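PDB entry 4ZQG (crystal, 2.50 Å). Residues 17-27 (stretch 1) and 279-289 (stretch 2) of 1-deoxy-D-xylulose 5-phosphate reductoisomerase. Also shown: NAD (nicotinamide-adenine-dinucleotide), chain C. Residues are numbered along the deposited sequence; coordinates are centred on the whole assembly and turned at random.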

# COMPACT_ATOMS: atom_id res chain seq x y z
N SER A 17 22.47 0.36 -16.12
CA SER A 17 22.01 0.96 -14.87
C SER A 17 21.35 -0.10 -13.98
O SER A 17 21.71 -0.30 -12.81
CB SER A 17 21.01 2.04 -15.25
OG SER A 17 20.91 2.98 -14.22
N ILE A 18 20.40 -0.81 -14.59
CA ILE A 18 19.67 -1.86 -13.92
C ILE A 18 20.68 -2.91 -13.44
O ILE A 18 20.64 -3.37 -12.29
CB ILE A 18 18.55 -2.43 -14.86
CG1 ILE A 18 17.45 -1.42 -15.05
CG2 ILE A 18 17.96 -3.70 -14.32
CD1 ILE A 18 16.64 -1.10 -13.79
N GLY A 19 21.60 -3.28 -14.31
CA GLY A 19 22.62 -4.26 -13.95
C GLY A 19 23.45 -3.85 -12.78
O GLY A 19 23.68 -4.65 -11.89
N ASP A 20 23.91 -2.60 -12.76
CA ASP A 20 24.60 -2.08 -11.59
C ASP A 20 23.83 -2.30 -10.29
O ASP A 20 24.41 -2.79 -9.31
CB ASP A 20 24.89 -0.58 -11.73
CG ASP A 20 26.01 -0.27 -12.71
OD1 ASP A 20 26.15 0.93 -13.02
OD2 ASP A 20 26.75 -1.16 -13.19
N SER A 21 22.52 -1.96 -10.27
CA SER A 21 21.73 -2.07 -9.06
C SER A 21 21.54 -3.49 -8.63
O SER A 21 21.57 -3.78 -7.44
CB SER A 21 20.36 -1.45 -9.23
OG SER A 21 20.44 -0.04 -9.36
N THR A 22 21.32 -4.39 -9.61
CA THR A 22 21.15 -5.82 -9.33
C THR A 22 22.40 -6.31 -8.65
O THR A 22 22.37 -6.90 -7.57
CB THR A 22 20.87 -6.58 -10.64
OG1 THR A 22 19.78 -5.95 -11.31
CG2 THR A 22 20.53 -8.00 -10.41
N LEU A 23 23.52 -6.02 -9.27
CA LEU A 23 24.79 -6.52 -8.74
C LEU A 23 25.05 -5.94 -7.40
O LEU A 23 25.63 -6.62 -6.54
CB LEU A 23 25.97 -6.27 -9.73
CG LEU A 23 25.80 -7.16 -10.98
CD1 LEU A 23 26.75 -6.86 -12.12
CD2 LEU A 23 25.84 -8.61 -10.57
N ALA A 24 24.61 -4.70 -7.17
CA ALA A 24 24.87 -4.08 -5.85
C ALA A 24 24.16 -4.85 -4.75
O ALA A 24 24.67 -4.95 -3.63
CB ALA A 24 24.52 -2.62 -5.85
N ILE A 25 23.03 -5.47 -5.09
CA ILE A 25 22.32 -6.30 -4.18
C ILE A 25 23.01 -7.66 -4.02
O ILE A 25 23.13 -8.14 -2.91
CB ILE A 25 20.87 -6.50 -4.67
CG1 ILE A 25 20.10 -5.17 -4.63
CG2 ILE A 25 20.15 -7.54 -3.82
CD1 ILE A 25 18.77 -5.20 -5.42
N ILE A 26 23.45 -8.27 -5.11
CA ILE A 26 24.18 -9.54 -5.03
C ILE A 26 25.39 -9.44 -4.08
O ILE A 26 25.65 -10.36 -3.29
CB ILE A 26 24.70 -10.00 -6.39
CG1 ILE A 26 23.60 -10.12 -7.44
CG2 ILE A 26 25.40 -11.33 -6.21
CD1 ILE A 26 22.43 -10.90 -6.97
N ARG A 27 26.11 -8.32 -4.12
CA ARG A 27 27.28 -8.17 -3.28
C ARG A 27 26.94 -8.05 -1.83
O ARG A 27 27.79 -8.14 -0.97
CB ARG A 27 28.06 -6.93 -3.67
CG ARG A 27 28.67 -7.03 -5.03
CD ARG A 27 29.45 -5.79 -5.38
NE ARG A 27 29.85 -5.91 -6.78
CZ ARG A 27 29.36 -5.20 -7.79
NH1 ARG A 27 29.80 -5.47 -9.00
NH2 ARG A 27 28.44 -4.24 -7.60
N ASP A 279 14.87 4.49 -6.00
CA ASP A 279 16.06 3.78 -6.08
C ASP A 279 15.69 2.40 -6.52
O ASP A 279 15.07 1.68 -5.75
CB ASP A 279 16.67 3.66 -4.71
CG ASP A 279 18.09 3.03 -4.76
OD1 ASP A 279 19.01 3.71 -4.32
OD2 ASP A 279 18.30 1.90 -5.27
N MET A 280 16.13 1.98 -7.69
CA MET A 280 15.69 0.70 -8.22
C MET A 280 16.14 -0.52 -7.44
O MET A 280 15.70 -1.61 -7.74
CB MET A 280 16.16 0.53 -9.67
CG MET A 280 15.50 1.48 -10.66
SD MET A 280 13.71 1.35 -10.74
CE MET A 280 13.43 -0.33 -11.26
N LYS A 281 17.02 -0.37 -6.45
CA LYS A 281 17.36 -1.53 -5.62
C LYS A 281 16.18 -2.06 -4.83
O LYS A 281 16.11 -3.25 -4.56
CB LYS A 281 18.52 -1.23 -4.68
CG LYS A 281 19.83 -1.06 -5.39
CD LYS A 281 21.04 -1.01 -4.44
CE LYS A 281 21.01 0.21 -3.55
NZ LYS A 281 21.22 1.47 -4.32
N THR A 282 15.22 -1.19 -4.50
CA THR A 282 14.04 -1.63 -3.77
C THR A 282 13.24 -2.65 -4.58
O THR A 282 13.06 -3.78 -4.14
CB THR A 282 13.20 -0.45 -3.27
OG1 THR A 282 13.82 0.13 -2.12
CG2 THR A 282 11.86 -0.90 -2.88
N PRO A 283 12.75 -2.28 -5.76
CA PRO A 283 12.01 -3.27 -6.55
C PRO A 283 12.81 -4.46 -7.00
O PRO A 283 12.27 -5.56 -7.12
CB PRO A 283 11.56 -2.49 -7.77
CG PRO A 283 12.33 -1.22 -7.74
CD PRO A 283 12.63 -0.94 -6.32
N ILE A 284 14.11 -4.28 -7.25
CA ILE A 284 14.92 -5.42 -7.69
C ILE A 284 15.00 -6.37 -6.51
O ILE A 284 14.78 -7.54 -6.64
CB ILE A 284 16.32 -4.97 -8.18
CG1 ILE A 284 16.17 -4.12 -9.42
CG2 ILE A 284 17.22 -6.18 -8.55
CD1 ILE A 284 17.41 -3.37 -9.77
N ALA A 285 15.30 -5.83 -5.34
CA ALA A 285 15.42 -6.64 -4.15
C ALA A 285 14.14 -7.43 -3.85
O ALA A 285 14.20 -8.61 -3.53
CB ALA A 285 15.76 -5.74 -2.98
N HIS A 286 13.00 -6.75 -3.96
CA HIS A 286 11.69 -7.36 -3.79
C HIS A 286 11.50 -8.50 -4.78
O HIS A 286 11.05 -9.58 -4.41
CB HIS A 286 10.56 -6.35 -4.03
CG HIS A 286 9.22 -7.00 -4.15
ND1 HIS A 286 8.64 -7.30 -5.37
CD2 HIS A 286 8.36 -7.44 -3.21
CE1 HIS A 286 7.49 -7.92 -5.17
NE2 HIS A 286 7.29 -8.01 -3.87
N ALA A 287 11.83 -8.23 -6.03
CA ALA A 287 11.63 -9.23 -7.04
C ALA A 287 12.60 -10.41 -6.90
O ALA A 287 12.20 -11.55 -7.14
CB ALA A 287 11.75 -8.58 -8.39
N LEU A 288 13.86 -10.15 -6.51
CA LEU A 288 14.82 -11.21 -6.29
C LEU A 288 14.44 -12.15 -5.18
O LEU A 288 14.56 -13.37 -5.30
CB LEU A 288 16.19 -10.66 -5.94
CG LEU A 288 17.06 -10.28 -7.13
CD1 LEU A 288 18.29 -9.56 -6.62
CD2 LEU A 288 17.47 -11.50 -7.93
N ALA A 289 14.00 -11.61 -4.05
CA ALA A 289 13.79 -12.48 -2.91
C ALA A 289 12.39 -13.04 -2.86
O ALA A 289 12.15 -13.94 -2.09
CB ALA A 289 14.11 -11.75 -1.66
PA NAD C . 21.15 0.90 -20.10
O1A NAD C . 21.13 1.65 -21.39
O2A NAD C . 21.79 1.49 -18.86
O5B NAD C . 21.69 -0.62 -20.29
C5B NAD C . 21.19 -1.51 -21.27
C4B NAD C . 21.89 -2.88 -21.17
O4B NAD C . 21.49 -3.65 -22.32
C3B NAD C . 23.43 -2.79 -21.19
O3B NAD C . 24.03 -3.78 -20.35
C2B NAD C . 23.77 -3.07 -22.65
O2B NAD C . 24.97 -3.81 -22.82
C1B NAD C . 22.60 -3.90 -23.18
N9A NAD C . 22.29 -3.56 -24.60
C8A NAD C . 22.12 -2.32 -25.10
N7A NAD C . 21.86 -2.36 -26.43
C5A NAD C . 21.87 -3.64 -26.81
C6A NAD C . 21.68 -4.32 -28.10
N6A NAD C . 21.41 -3.60 -29.24
N1A NAD C . 21.78 -5.67 -28.07
C2A NAD C . 22.07 -6.36 -26.93
N3A NAD C . 22.27 -5.80 -25.72
C4A NAD C . 22.17 -4.45 -25.61
O3 NAD C . 19.60 0.55 -19.80
PN NAD C . 18.77 0.68 -18.42
O1N NAD C . 18.52 2.17 -18.24
O2N NAD C . 19.41 -0.22 -17.40
O5D NAD C . 17.42 -0.01 -18.96
C5D NAD C . 17.27 -1.43 -19.01
C4D NAD C . 15.79 -1.79 -19.19
O4D NAD C . 15.07 -1.70 -17.96
C3D NAD C . 15.12 -0.84 -20.16
O3D NAD C . 14.16 -1.60 -20.89
C2D NAD C . 14.47 0.21 -19.28
O2D NAD C . 13.37 0.85 -19.95
C1D NAD C . 14.10 -0.63 -18.05
N1N NAD C . 14.08 0.18 -16.82
C2N NAD C . 15.20 0.80 -16.37
C3N NAD C . 15.17 1.59 -15.20
C7N NAD C . 16.40 2.28 -14.65
O7N NAD C . 16.39 2.71 -13.51
N7N NAD C . 17.49 2.40 -15.41
C4N NAD C . 13.97 1.72 -14.52
C5N NAD C . 12.87 1.07 -15.00
C6N NAD C . 12.93 0.30 -16.15

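Helices distant in sequence often pack without a single hydrogen bond between them, relying on rotamers that let each side chain fill a hollow in its partner. The pair in 1-deoxy-D-xylulose 5-phosphate reductoisomerase is a compact example: the axes approach to 9.3 Å, cross at -59°, and the two stretches bury 462 Å² in total.

Two isoleucines act as reciprocal knobs. Ile25 and Ile284 both point toward the opposing helix and share one conformation, chi1 m and chi2 t, which extends CD1 outward. Ile25 sits among Lys281, Ile284, Ala285 and Leu288; its CD1 lies 3.6 Å from Ile284 CG2 and 3.4 Å from Lys281 O, a carbonyl already engaged by Ala285 N within its own helix. Ala285 forms a shallow part of this hole, its CB 3.9 Å from Ile25 CD1. In return, Ile284 enters a pocket of Ile18, Ser21, Thr22 and Ile25, where its CD1 comes within 3.6 Å of Ser21 CB. Ser21, whose small side chain points toward the other stretch, lies where the backbones are closest, its CA 5.6 Å from the CA of Lys281.

Thr22 fits an apolar setting because its m rotamer turns OG1 back to donate to Ile18 O at 2.9 Å. Lys281 is equally divided in character: its CG packs 3.9 Å from Ser21 CB, while m angles at chi3 and chi4 fold the chain so that NZ reaches Asp279 OD2 at 3.1 Å in a salt bridge. The same OD2 caps the helix, accepting from Lys281 N at 2.9 Å.

At one end, Leu288 CD1 meets Ile25 CG2 at 3.9 Å. At the other, Met280, m throughout, brings CE to 4.2 Å from Ile18 CD1, close to the cofactor, whose O2N accepts from Ile18 N at 3.0 Å.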